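Nucleotidyl transferase (PDB 6PLJ) probably transfers nucleotidyl groups, as a MobA-like NTP transferase from a methanogenic archaeon, in connection with synthesis of the pseudomurein cell wall. Local coordinates at residues D179-R182 against D183-L187. Sequence-based numbering, arbitrary orientation.
Sequences DLLR and DYLPL
D183, Y184 and L185 each turn their backbone N-H back to the carbonyl four residues earlier, in the manner of an alpha helix. The bonds straighten along the chain: D183 N meets D179 O at 3.1 Å and 142°, with a weak second reach to L180 O, whereas L185 N reaches L181 O at 2.8 Å and 161°. D179 O takes a further hydrogen from a water 2.7 Å away, which also donates, weakly, to D183 OD1; with CG beside the backbone N (chi1 -70°), the D183 carboxylate lies next to that carbonyl. L180 O accepts from Y184 N and also sits at the edge of the tyrosine ring, 3.5 Å from Y184 CD2. L180 CD2 touches the same ring carbon, the two side chains crossing at a slant, while the phenol hydroxyl is hydrogen-bonded to D202. On the buried side L181 CB packs against L185 CD1; L181 touches strand 125-130, and L185 reaches helices 110-120 and 192-201. In P186 the ring carbon CD replaces the amide hydrogen and stands 3.1 Å from R182 O. Proline thus breaks the i-to-i+4 series, and the chain's next bond, L187 N to Y184 O, closes a type I turn instead.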
ATOM      1  N   ASP A 179      -3.554  11.069 -13.558  1.00 11.27           N
ATOM      2  CA  ASP A 179      -4.760  11.863 -13.822  1.00 11.72           C
ATOM      3  C   ASP A 179      -5.999  11.075 -13.402  1.00 11.16           C
ATOM      4  O   ASP A 179      -6.918  11.646 -12.827  1.00 11.35           O
ATOM      5  CB  ASP A 179      -4.933  12.206 -15.302  1.00 12.72           C
ATOM      6  CG  ASP A 179      -4.000  13.273 -15.798  1.00 14.22           C
ATOM      7  OD1 ASP A 179      -3.363  13.985 -14.993  1.00 15.58           O
ATOM      8  OD2 ASP A 179      -3.940  13.419 -17.050  1.00 15.33           O
ATOM      9  N   LEU A 180      -6.027   9.776 -13.703  1.00 10.99           N
ATOM     10  CA  LEU A 180      -7.168   8.936 -13.327  1.00 11.01           C
ATOM     11  C   LEU A 180      -7.303   8.896 -11.810  1.00 10.80           C
ATOM     12  O   LEU A 180      -8.411   9.012 -11.267  1.00 10.34           O
ATOM     13  CB  LEU A 180      -7.014   7.532 -13.902  1.00 11.46           C
ATOM     14  CG  LEU A 180      -8.169   6.560 -13.603  1.00 12.03           C
ATOM     15  CD1 LEU A 180      -8.391   5.617 -14.770  1.00 12.60           C
ATOM     16  CD2 LEU A 180      -7.960   5.779 -12.313  1.00 11.96           C
ATOM     17  N   LEU A 181      -6.195   8.715 -11.101  1.00 10.43           N
ATOM     18  CA  LEU A 181      -6.269   8.756  -9.631  1.00 10.58           C
ATOM     19  C   LEU A 181      -6.729  10.108  -9.085  1.00 10.94           C
ATOM     20  O   LEU A 181      -7.464  10.168  -8.097  1.00 10.95           O
ATOM     21  CB  LEU A 181      -4.946   8.345  -8.991  1.00 10.46           C
ATOM     22  CG  LEU A 181      -4.601   6.873  -9.190  1.00 10.62           C
ATOM     23  CD1 LEU A 181      -3.158   6.605  -8.798  1.00 11.13           C
ATOM     24  CD2 LEU A 181      -5.552   5.992  -8.391  1.00 10.91           C
ATOM     25  N   ARG A 182      -6.294  11.199  -9.708  1.00 11.12           N
ATOM     26  CA  ARG A 182      -6.727  12.519  -9.269  1.00 12.01           C
ATOM     27  C   ARG A 182      -8.225  12.719  -9.483  1.00 12.39           C
ATOM     28  O   ARG A 182      -8.842  13.468  -8.744  1.00 13.29           O
ATOM     29  CB  ARG A 182      -5.928  13.627  -9.968  1.00 12.46           C
ATOM     30  CG  ARG A 182      -4.474  13.738  -9.544  1.00 13.31           C
ATOM     31  CD  ARG A 182      -4.287  14.049  -8.068  1.00 14.03           C
ATOM     32  NE  ARG A 182      -4.794  15.355  -7.643  1.00 15.10           N
ATOM     33  CZ  ARG A 182      -4.071  16.473  -7.516  1.00 16.32           C
ATOM     34  NH1 ARG A 182      -4.658  17.581  -7.097  1.00 17.60           N
ATOM     35  NH2 ARG A 182      -2.773  16.501  -7.794  1.00 16.82           N
ATOM     36  N   ASP A 183      -8.811  12.049 -10.469  1.00 12.64           N
ATOM     37  CA  ASP A 183     -10.273  12.107 -10.674  1.00 12.84           C
ATOM     38  C   ASP A 183     -11.060  11.187  -9.734  1.00 13.70           C
ATOM     39  O   ASP A 183     -12.152  11.554  -9.300  1.00 15.42           O
ATOM     40  CB  ASP A 183     -10.622  11.810 -12.132  1.00 12.88           C
ATOM     41  CG  ASP A 183     -10.188  12.932 -13.082  1.00 12.63           C
ATOM     42  OD1 ASP A 183      -9.986  14.077 -12.623  1.00 13.43           O
ATOM     43  OD2 ASP A 183     -10.079  12.656 -14.289  1.00 12.50           O
ATOM     44  N   TYR A 184     -10.522  10.012  -9.412  1.00 13.36           N
ATOM     45  CA  TYR A 184     -11.242   9.044  -8.551  1.00 13.93           C
ATOM     46  C   TYR A 184     -10.979   9.186  -7.060  1.00 14.22           C
ATOM     47  O   TYR A 184     -11.913   9.082  -6.277  1.00 14.09           O
ATOM     48  CB  TYR A 184     -10.968   7.602  -8.992  1.00 14.62           C
ATOM     49  CG  TYR A 184     -11.863   7.173 -10.110  1.00 15.77           C
ATOM     50  CD1 TYR A 184     -13.168   6.748  -9.848  1.00 17.36           C
ATOM     51  CD2 TYR A 184     -11.430   7.206 -11.429  1.00 16.49           C
ATOM     52  CE1 TYR A 184     -14.015   6.358 -10.878  1.00 18.45           C
ATOM     53  CE2 TYR A 184     -12.269   6.812 -12.467  1.00 18.07           C
ATOM     54  CZ  TYR A 184     -13.557   6.399 -12.184  1.00 18.96           C
ATOM     55  OH  TYR A 184     -14.381   6.019 -13.217  1.00 22.24           O
ATOM     56  N   LEU A 185      -9.731   9.412  -6.645  1.00 13.29           N
ATOM     57  CA  LEU A 185      -9.429   9.447  -5.205  1.00 13.93           C
ATOM     58  C   LEU A 185     -10.244  10.458  -4.384  1.00 15.36           C
ATOM     59  O   LEU A 185     -10.561  10.161  -3.228  1.00 15.45           O
ATOM     60  CB  LEU A 185      -7.927   9.647  -4.936  1.00 13.64           C
ATOM     61  CG  LEU A 185      -7.042   8.452  -5.279  1.00 13.15           C
ATOM     62  CD1 LEU A 185      -5.576   8.840  -5.194  1.00 13.04           C
ATOM     63  CD2 LEU A 185      -7.320   7.243  -4.377  1.00 13.44           C
ATOM     64  N   PRO A 186     -10.609  11.620  -4.961  1.00 16.32           N
ATOM     65  CA  PRO A 186     -11.480  12.540  -4.193  1.00 17.48           C
ATOM     66  C   PRO A 186     -12.891  12.021  -3.913  1.00 19.31           C
ATOM     67  O   PRO A 186     -13.584  12.585  -3.048  1.00 20.89           O
ATOM     68  CB  PRO A 186     -11.567  13.774  -5.087  1.00 17.42           C
ATOM     69  CG  PRO A 186     -10.365  13.717  -5.951  1.00 17.11           C
ATOM     70  CD  PRO A 186     -10.171  12.250  -6.218  1.00 16.61           C
ATOM     71  N   LEU A 187     -13.310  10.972  -4.617  1.00 20.50           N
ATOM     72  CA  LEU A 187     -14.660  10.411  -4.494  1.00 22.40           C
ATOM     73  C   LEU A 187     -14.727   9.306  -3.447  1.00 24.15           C
ATOM     74  O   LEU A 187     -13.705   8.856  -2.931  1.00 25.76           O
ATOM     75  CB  LEU A 187     -15.121   9.862  -5.846  1.00 21.86           C
ATOM     76  CG  LEU A 187     -15.010  10.822  -7.036  1.00 22.57           C
ATOM     77  CD1 LEU A 187     -15.418  10.151  -8.334  1.00 22.27           C
ATOM     78  CD2 LEU A 187     -15.822  12.083  -6.811  1.00 23.06           C
TER
HETATM   79  O   HOH W   1      -7.362  14.237 -13.613  1.00 14.13           O